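Local coordinates for uncharacterized protein (Bdellovibrio bacteriovorus, PDB 3TM8), which binds two iron ions in an HD-GYP domain and probably belongs to the phosphodiesterases that hydrolyse cyclic di-GMP, at residues L185-P190 / D275-L280; Y97-G102 / Y143-M148; R108-Q113 / M158-T163. All blocks are in the same frame, centred on the assembly; numbering follows the deposited sequence.

Contact 1 of 3, residues L185-P190 / D275-L280; sequences LGITDP and DPLAVL
Leu185 meets Leu280 at the point where helix 167-185 of the HD domain ends, in a purely apolar contact between a helix-to-helix turn and the first turn of helix 276-293. The two leucines run past each other in opposite directions, their CD1 methyls 3.9 Å apart; Leu185 also packs on His317 and His320 of helix 315-325. Gly186 then closes the helix in a Schellman motif, whose positive phi (81°) is strained for residues with a CB but easy for glycine. Past this helix end comes Ile187, a branched aliphatic residue whose CD1 reaches two leucine methyls. CG1 stands anti to the carbonyl carbon (chi1 -62°) and the chain runs on extended, so that CD1 comes tip to tip against Leu280 CD1 at 3.9 Å and, more loosely, to Leu277 CD2 at 4.3 Å. Leu280 is modelled in two conformations, and its distances hold for the one described. Farther on, Asp189 serves as N-cap of helix 190-202 through weak bonds from OD2 to Lys191 N and Lys192 N. An aspartate is also the N-cap of the partner helix: Leu277 N donates to Asp275 OD1 at 2.9 Å, reaching the anti side of the carboxylate 30° out of its plane.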
loop_
_atom_site.group_PDB
_atom_site.type_symbol
_atom_site.label_atom_id
_atom_site.label_comp_id
_atom_site.label_asym_id
_atom_site.label_seq_id
_atom_site.Cartn_x
_atom_site.Cartn_y
_atom_site.Cartn_z
ATOM N N LEU A 185 12.869 8.941 -13.553
ATOM C CA LEU A 185 13.276 8.234 -14.760
ATOM C C LEU A 185 12.675 8.825 -16.029
ATOM O O LEU A 185 13.009 8.396 -17.131
ATOM C CB LEU A 185 12.876 6.768 -14.664
ATOM C CG LEU A 185 13.584 5.977 -13.568
ATOM C CD1 LEU A 185 12.939 4.618 -13.398
ATOM C CD2 LEU A 185 15.067 5.829 -13.897
ATOM N N GLY A 186 11.771 9.784 -15.870
ATOM C CA GLY A 186 11.149 10.438 -17.007
ATOM C C GLY A 186 10.001 9.659 -17.626
ATOM O O GLY A 186 9.669 9.858 -18.795
ATOM N N ILE A 187 9.389 8.770 -16.852
ATOM C CA ILE A 187 8.195 8.065 -17.310
ATOM C C ILE A 187 6.964 8.922 -17.055
ATOM O O ILE A 187 6.471 8.988 -15.927
ATOM C CB ILE A 187 8.021 6.722 -16.589
ATOM C CG1 ILE A 187 9.206 5.806 -16.893
ATOM C CG2 ILE A 187 6.714 6.065 -17.007
ATOM C CD1 ILE A 187 9.266 4.571 -16.009
ATOM N N THR A 188 6.461 9.563 -18.106
ATOM C CA THR A 188 5.419 10.584 -17.966
ATOM C C THR A 188 4.026 10.143 -18.429
ATOM O O THR A 188 3.028 10.756 -18.059
ATOM C CB THR A 188 5.791 11.866 -18.735
ATOM O OG1 THR A 188 5.906 11.560 -20.128
ATOM C CG2 THR A 188 7.113 12.435 -18.234
ATOM N N ASP A 189 3.970 9.094 -19.243
ATOM C CA ASP A 189 2.713 8.588 -19.786
ATOM C C ASP A 189 1.708 8.304 -18.658
ATOM O O ASP A 189 1.964 7.475 -17.792
ATOM C CB ASP A 189 2.991 7.318 -20.598
ATOM C CG ASP A 189 1.752 6.762 -21.280
ATOM O OD1 ASP A 189 1.869 6.281 -22.422
ATOM O OD2 ASP A 189 0.663 6.784 -20.680
ATOM N N PRO A 190 0.553 8.993 -18.668
ATOM C CA PRO A 190 -0.393 8.841 -17.551
ATOM C C PRO A 190 -0.996 7.445 -17.433
ATOM O O PRO A 190 -1.303 7.009 -16.329
ATOM C CB PRO A 190 -1.497 9.854 -17.877
ATOM C CG PRO A 190 -0.863 10.824 -18.811
ATOM C CD PRO A 190 0.140 10.052 -19.606
ATOM N N ASP A 275 8.619 -6.980 -17.628
ATOM C CA ASP A 275 7.924 -5.727 -17.865
ATOM C C ASP A 275 8.766 -4.643 -17.190
ATOM O O ASP A 275 9.069 -4.746 -16.004
ATOM C CB ASP A 275 6.527 -5.804 -17.236
ATOM C CG ASP A 275 5.667 -4.597 -17.537
ATOM O OD1 ASP A 275 6.210 -3.475 -17.599
ATOM O OD2 ASP A 275 4.437 -4.775 -17.697
ATOM N N PRO A 276 9.173 -3.609 -17.940
ATOM C CA PRO A 276 10.006 -2.560 -17.344
ATOM C C PRO A 276 9.366 -1.939 -16.100
ATOM O O PRO A 276 10.076 -1.540 -15.176
ATOM C CB PRO A 276 10.132 -1.523 -18.470
ATOM C CG PRO A 276 9.020 -1.838 -19.421
ATOM C CD PRO A 276 8.840 -3.319 -19.344
ATOM N N LEU A 277 8.040 -1.865 -16.066
ATOM C CA LEU A 277 7.385 -1.288 -14.899
ATOM C C LEU A 277 7.524 -2.187 -13.666
ATOM O O LEU A 277 7.561 -1.694 -12.537
ATOM C CB LEU A 277 5.918 -0.960 -15.200
ATOM C CG LEU A 277 5.721 0.119 -16.276
ATOM C CD1 LEU A 277 4.246 0.280 -16.600
ATOM C CD2 LEU A 277 6.323 1.447 -15.836
ATOM N N ALA A 278 7.616 -3.499 -13.882
ATOM C CA ALA A 278 7.856 -4.422 -12.772
ATOM C C ALA A 278 9.275 -4.284 -12.214
ATOM O O ALA A 278 9.496 -4.506 -11.030
ATOM C CB ALA A 278 7.567 -5.870 -13.171
ATOM N N VAL A 279 10.236 -3.929 -13.065
ATOM C CA VAL A 279 11.598 -3.686 -12.602
ATOM C C VAL A 279 11.601 -2.505 -11.628
ATOM O O VAL A 279 12.276 -2.537 -10.596
ATOM C CB VAL A 279 12.567 -3.418 -13.778
ATOM C CG1 VAL A 279 13.988 -3.204 -13.257
ATOM C CG2 VAL A 279 12.518 -4.569 -14.764
ATOM N N LEU A 280 10.826 -1.474 -11.958
ATOM C CA LEU A 280 10.701 -0.307 -11.107
ATOM C C LEU A 280 10.081 -0.687 -9.752
ATOM O O LEU A 280 10.610 -0.331 -8.695
ATOM C CB LEU A 280 9.866 0.751 -11.838
ATOM C CG LEU A 280 9.901 2.193 -11.343
ATOM C CD1 LEU A 280 9.415 3.157 -12.413
ATOM C CD2 LEU A 280 9.055 2.321 -10.099
#

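Contact 2 of 3, residues Y97-G102 / Y143-M148; sequences YDDTTG and YVNFIM
Tyr97 lays its ring alongside helix 130-149, and this aromatic end is the more closely packed half of the contact. CG stands anti to the carbonyl carbon (chi1 -76°), swinging the ring toward a helix to which CB does not point. The ring edge, at CD1, approaches Phe146 CB at 4.5 Å, while CE1 comes within 4.3 Å of Tyr143 N. A broad, flat side chain suits this place, spanning a helical turn while its OH bonds to Gln116; Lys142 adds a cation-pi interaction. Phe146, apolar, packs its ring on Arg108 and Ile112 of helix 105-125 and on Ala153. The other half is loose and wet, which suits charged Asp99 and polar Asn145. With Asp99 OD2 4.4 Å from Asn145 ND2, a water links the carboxylate to the helix backbone, donating to OD2 and, at 3.2 Å, to Asn145 O. Asp99 OD1 pairs with Arg108 and Asn150. An Asx turn shapes the loop, Asp98 OD1 accepting from Thr100 N at 2.9 Å; Thr100 OG1 bonds to the same atom from the same face. The contact joins the turn between helices 82-97 and 105-125 to helix 130-149, whose Tyr143 continues inward to helices 167-185 and 190-202.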
loop_
_atom_site.group_PDB
_atom_site.type_symbol
_atom_site.label_atom_id
_atom_site.label_comp_id
_atom_site.label_asym_id
_atom_site.label_seq_id
_atom_site.Cartn_x
_atom_site.Cartn_y
_atom_site.Cartn_z
ATOM N N TYR A 97 -8.786 15.005 -1.543
ATOM C CA TYR A 97 -8.241 15.140 -2.899
ATOM C C TYR A 97 -8.335 16.568 -3.450
ATOM O O TYR A 97 -7.643 16.909 -4.398
ATOM C CB TYR A 97 -8.933 14.176 -3.858
ATOM C CG TYR A 97 -8.495 12.731 -3.740
ATOM C CD1 TYR A 97 -7.210 12.336 -4.097
ATOM C CD2 TYR A 97 -9.384 11.753 -3.313
ATOM C CE1 TYR A 97 -6.816 11.002 -4.009
ATOM C CE2 TYR A 97 -9.005 10.426 -3.223
ATOM C CZ TYR A 97 -7.721 10.053 -3.577
ATOM O OH TYR A 97 -7.313 8.736 -3.492
ATOM N N ASP A 98 -9.191 17.391 -2.855
ATOM C CA ASP A 98 -9.396 18.776 -3.283
ATOM C C ASP A 98 -8.147 19.628 -3.021
ATOM O O ASP A 98 -7.775 19.857 -1.873
ATOM C CB ASP A 98 -10.597 19.339 -2.521
ATOM C CG ASP A 98 -11.013 20.725 -2.981
ATOM O OD1 ASP A 98 -10.295 21.349 -3.778
ATOM O OD2 ASP A 98 -12.068 21.189 -2.514
ATOM N N ASP A 99 -7.510 20.112 -4.083
ATOM C CA ASP A 99 -6.291 20.908 -3.943
ATOM C C ASP A 99 -6.546 22.378 -3.591
ATOM O O ASP A 99 -5.597 23.140 -3.422
ATOM C CB ASP A 99 -5.456 20.843 -5.228
ATOM C CG ASP A 99 -4.777 19.495 -5.436
ATOM O OD1 ASP A 99 -4.304 18.882 -4.454
ATOM O OD2 ASP A 99 -4.692 19.058 -6.604
ATOM N N THR A 100 -7.812 22.779 -3.477
ATOM C CA THR A 100 -8.140 24.190 -3.268
ATOM C C THR A 100 -8.413 24.579 -1.810
ATOM O O THR A 100 -8.683 25.744 -1.526
ATOM C CB THR A 100 -9.393 24.609 -4.073
ATOM O OG1 THR A 100 -10.562 24.027 -3.480
ATOM C CG2 THR A 100 -9.276 24.194 -5.540
ATOM N N THR A 101 -8.349 23.620 -0.891
ATOM C CA THR A 101 -8.837 23.850 0.469
ATOM C C THR A 101 -7.844 24.547 1.396
ATOM O O THR A 101 -8.244 25.240 2.333
ATOM C CB THR A 101 -9.230 22.530 1.153
ATOM O OG1 THR A 101 -8.048 21.774 1.437
ATOM C CG2 THR A 101 -10.164 21.714 0.270
ATOM N N GLY A 102 -6.555 24.344 1.155
ATOM C CA GLY A 102 -5.541 24.838 2.068
ATOM C C GLY A 102 -5.441 23.972 3.314
ATOM O O GLY A 102 -4.771 24.335 4.284
ATOM N N TYR A 143 -4.437 9.254 -7.123
ATOM C CA TYR A 143 -3.268 9.237 -6.256
ATOM C C TYR A 143 -2.028 9.771 -6.973
ATOM O O TYR A 143 -1.286 10.592 -6.421
ATOM C CB TYR A 143 -3.027 7.826 -5.706
ATOM C CG TYR A 143 -2.017 7.807 -4.589
ATOM C CD1 TYR A 143 -2.193 8.594 -3.455
ATOM C CD2 TYR A 143 -0.890 6.996 -4.650
ATOM C CE1 TYR A 143 -1.278 8.593 -2.435
ATOM C CE2 TYR A 143 0.034 6.988 -3.622
ATOM C CZ TYR A 143 -0.168 7.790 -2.519
ATOM O OH TYR A 143 0.724 7.818 -1.483
ATOM N N VAL A 144 -1.807 9.325 -8.202
ATOM C CA VAL A 144 -0.700 9.873 -8.989
ATOM C C VAL A 144 -0.823 11.398 -9.035
ATOM O O VAL A 144 0.152 12.126 -8.811
ATOM C CB VAL A 144 -0.659 9.318 -10.436
ATOM C CG1 VAL A 144 0.371 10.083 -11.288
ATOM C CG2 VAL A 144 -0.347 7.831 -10.430
ATOM N N ASN A 145 -2.025 11.890 -9.316
ATOM C CA ASN A 145 -2.216 13.329 -9.406
ATOM C C ASN A 145 -1.953 14.038 -8.085
ATOM O O ASN A 145 -1.371 15.121 -8.066
ATOM C CB ASN A 145 -3.597 13.675 -9.953
ATOM C CG ASN A 145 -3.780 15.162 -10.125
ATOM O OD1 ASN A 145 -3.028 15.800 -10.859
ATOM N ND2 ASN A 145 -4.774 15.725 -9.448
ATOM N N PHE A 146 -2.382 13.430 -6.982
ATOM C CA PHE A 146 -2.134 13.995 -5.663
ATOM C C PHE A 146 -0.634 14.124 -5.388
ATOM O O PHE A 146 -0.157 15.180 -4.960
ATOM C CB PHE A 146 -2.815 13.124 -4.604
ATOM C CG PHE A 146 -2.477 13.495 -3.172
ATOM C CD1 PHE A 146 -2.887 14.706 -2.629
ATOM C CD2 PHE A 146 -1.764 12.614 -2.364
ATOM C CE1 PHE A 146 -2.584 15.040 -1.310
ATOM C CE2 PHE A 146 -1.459 12.940 -1.050
ATOM C CZ PHE A 146 -1.873 14.154 -0.519
ATOM N N ILE A 147 0.109 13.049 -5.631
ATOM C CA ILE A 147 1.544 13.054 -5.385
ATOM C C ILE A 147 2.268 14.038 -6.321
ATOM O O ILE A 147 3.187 14.748 -5.903
ATOM C CB ILE A 147 2.142 11.644 -5.532
ATOM C CG1 ILE A 147 1.544 10.685 -4.486
ATOM C CG2 ILE A 147 3.671 11.695 -5.441
ATOM C CD1 ILE A 147 1.860 11.040 -3.049
ATOM N N MET A 148 1.836 14.107 -7.579
ATOM C CA MET A 148 2.502 14.951 -8.579
ATOM C C MET A 148 2.192 16.433 -8.403
ATOM O O MET A 148 2.995 17.287 -8.766
ATOM C CB MET A 148 2.109 14.538 -10.004
ATOM C CG MET A 148 2.715 13.237 -10.507
ATOM S SD MET A 148 2.363 12.978 -12.262
ATOM C CE MET A 148 3.549 14.088 -13.024
HETATM O O HOH W 1 -3.587 16.836 -6.601
#

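Contact 3 of 3, residues R108-Q113 / M158-T163; sequences RADIIQ and MNIENT
Ile160 drives its CD1 methyl against helix 105-125, where Ala109, Asp110 and Gln113 receive it. The methyl lies 3.6 Å from Gln113 CB and 3.7 Å from the backbone Ala109 O, so it rests on the helix surface between successive turns. Alanine leaves room for this approach. Asp110 comes across at an angle, its OD1 3.6 Å from Ile160 CD1 and 3.7 Å from Ile160 CG1, a van der Waals contact of a polar atom with an aliphatic branch. That CG1 stands anti to the carbonyl carbon (chi1 -49°), and a branched apolar residue suits so buried a contact. Gln113 runs past the isoleucine in the opposite direction: CG stands anti to the backbone N (chi1 -171°), and the bend at chi2 (-78°) carries the amide beside Ile160. A long chain with a polar end suits this position, because its aliphatic part packs on Ile160 while the amide finds a partner beyond.

The second shell holds these groups in place. Asp110 OD1 accepts a hydrogen bond from Gln106, which also bonds to Asn159, and Arg32 donates to both Gln113 OE1 and the backbone Asp110 O. On the loop side, Ile160 O accepts from His169, next to the iron ligand His170, which Asn162 touches. The contact therefore fastens the connection between helices 153-158 and 167-185 onto helix 105-125, whose other sides pack on helices 82-97 and 130-149.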
loop_
_atom_site.group_PDB
_atom_site.type_symbol
_atom_site.label_atom_id
_atom_site.label_comp_id
_atom_site.label_asym_id
_atom_site.label_seq_id
_atom_site.Cartn_x
_atom_site.Cartn_y
_atom_site.Cartn_z
ATOM N N ARG A 108 -4.521 15.640 4.769
ATOM C CA ARG A 108 -4.907 15.157 3.447
ATOM C C ARG A 108 -4.239 13.811 3.148
ATOM O O ARG A 108 -4.893 12.876 2.678
ATOM C CB ARG A 108 -4.530 16.178 2.375
ATOM C CG ARG A 108 -5.207 17.534 2.554
ATOM C CD ARG A 108 -4.840 18.502 1.437
ATOM N NE ARG A 108 -5.201 17.936 0.148
ATOM C CZ ARG A 108 -4.653 18.285 -1.012
ATOM N NH1 ARG A 108 -3.723 19.229 -1.059
ATOM N NH2 ARG A 108 -5.043 17.680 -2.127
ATOM N N ALA A 109 -2.940 13.714 3.429
ATOM C CA ALA A 109 -2.189 12.482 3.217
ATOM C C ALA A 109 -2.700 11.350 4.101
ATOM O O ALA A 109 -2.808 10.217 3.643
ATOM C CB ALA A 109 -0.716 12.717 3.449
ATOM N N ASP A 110 -3.017 11.646 5.361
ATOM C CA ASP A 110 -3.581 10.626 6.260
ATOM C C ASP A 110 -4.825 10.010 5.625
ATOM O O ASP A 110 -4.988 8.791 5.581
ATOM C CB ASP A 110 -3.981 11.219 7.612
ATOM C CG ASP A 110 -2.801 11.487 8.539
ATOM O OD1 ASP A 110 -1.642 11.165 8.190
ATOM O OD2 ASP A 110 -3.052 12.018 9.648
ATOM N N ILE A 111 -5.719 10.862 5.136
ATOM C CA ILE A 111 -6.947 10.369 4.543
ATOM C C ILE A 111 -6.673 9.585 3.265
ATOM O O ILE A 111 -7.180 8.486 3.077
ATOM C CB ILE A 111 -7.937 11.519 4.265
ATOM C CG1 ILE A 111 -8.415 12.139 5.586
ATOM C CG2 ILE A 111 -9.107 11.021 3.427
ATOM C CD1 ILE A 111 -9.081 13.487 5.415
ATOM N N ILE A 112 -5.866 10.154 2.377
ATOM C CA ILE A 112 -5.659 9.531 1.075
ATOM C C ILE A 112 -4.864 8.216 1.184
ATOM O O ILE A 112 -5.214 7.225 0.540
ATOM C CB ILE A 112 -5.007 10.512 0.095
ATOM C CG1 ILE A 112 -6.011 11.623 -0.232
ATOM C CG2 ILE A 112 -4.566 9.795 -1.168
ATOM C CD1 ILE A 112 -5.386 12.838 -0.858
ATOM N N GLN A 113 -3.820 8.194 2.006
ATOM C CA GLN A 113 -3.074 6.954 2.233
ATOM C C GLN A 113 -4.015 5.847 2.699
ATOM O O GLN A 113 -3.953 4.710 2.220
ATOM C CB GLN A 113 -1.953 7.182 3.254
ATOM C CG GLN A 113 -0.965 6.020 3.436
ATOM C CD GLN A 113 -1.487 4.894 4.291
ATOM O OE1 GLN A 113 -2.384 5.068 5.112
ATOM N NE2 GLN A 113 -0.897 3.722 4.121
ATOM N N MET A 158 4.981 9.459 3.471
ATOM C CA MET A 158 6.095 8.703 4.030
ATOM C C MET A 158 6.229 8.885 5.548
ATOM O O MET A 158 6.958 8.143 6.193
ATOM C CB MET A 158 7.402 9.019 3.291
ATOM C CG MET A 158 7.399 8.576 1.823
ATOM S SD MET A 158 7.154 6.794 1.551
ATOM C CE MET A 158 8.654 6.116 2.251
ATOM N N ASN A 159 5.518 9.861 6.109
ATOM C CA ASN A 159 5.449 10.046 7.560
ATOM C C ASN A 159 4.520 9.055 8.245
ATOM O O ASN A 159 4.522 8.937 9.473
ATOM C CB ASN A 159 4.945 11.448 7.905
ATOM C CG ASN A 159 6.003 12.509 7.761
ATOM O OD1 ASN A 159 7.198 12.235 7.862
ATOM N ND2 ASN A 159 5.563 13.743 7.534
ATOM N N ILE A 160 3.703 8.362 7.459
ATOM C CA ILE A 160 2.715 7.460 8.027
ATOM C C ILE A 160 3.320 6.063 8.145
ATOM O O ILE A 160 3.294 5.275 7.201
ATOM C CB ILE A 160 1.426 7.427 7.176
ATOM C CG1 ILE A 160 0.946 8.855 6.864
ATOM C CG2 ILE A 160 0.332 6.630 7.883
ATOM C CD1 ILE A 160 -0.178 8.914 5.847
ATOM N N GLU A 161 3.878 5.764 9.312
ATOM C CA GLU A 161 4.604 4.522 9.512
ATOM C C GLU A 161 3.688 3.307 9.421
ATOM O O GLU A 161 2.545 3.336 9.871
ATOM C CB GLU A 161 5.322 4.549 10.866
ATOM C CG GLU A 161 6.173 3.316 11.140
ATOM C CD GLU A 161 6.933 3.392 12.453
ATOM O OE1 GLU A 161 6.903 4.456 13.109
ATOM O OE2 GLU A 161 7.563 2.378 12.828
ATOM N N ASN A 162 4.207 2.228 8.846
ATOM C CA ASN A 162 3.463 0.979 8.749
ATOM C C ASN A 162 3.670 0.169 10.031
ATOM O O ASN A 162 4.373 -0.843 10.035
ATOM C CB ASN A 162 3.932 0.211 7.507
ATOM C CG ASN A 162 3.055 -0.987 7.175
ATOM O OD1 ASN A 162 2.146 -1.351 7.932
ATOM N ND2 ASN A 162 3.334 -1.621 6.041
ATOM N N THR A 163 3.053 0.631 11.116
ATOM C CA THR A 163 3.297 0.073 12.448
ATOM C C THR A 163 2.915 -1.403 12.573
ATOM O O THR A 163 3.562 -2.169 13.295
ATOM C CB THR A 163 2.589 0.906 13.565
ATOM O OG1 THR A 163 1.162 0.740 13.489
ATOM C CG2 THR A 163 2.939 2.379 13.440
#

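How the contacts relate
Contacts 2 and 3 are neighbours, their centres 14 Å apart and their segments alternating along the chain. Arg108 of contact 3 joins them by a salt bridge from NH2 to Asp99 OD1 (2.7 Å), and Ile112 CG2 packs at 3.5 Å on Tyr143 CD1. Contact 1 follows later in the sequence, its centre 22 Å from that of contact 2 and 24 Å from that of contact 3, and touches neither. Near the di-iron site, measured between side chains, Gln113 of contact 3 is about 8 Å from His170, Leu280 of contact 1 about 9 Å from Asn285 and His257, and Tyr143 of contact 2 about 12 Å from His170 and His203.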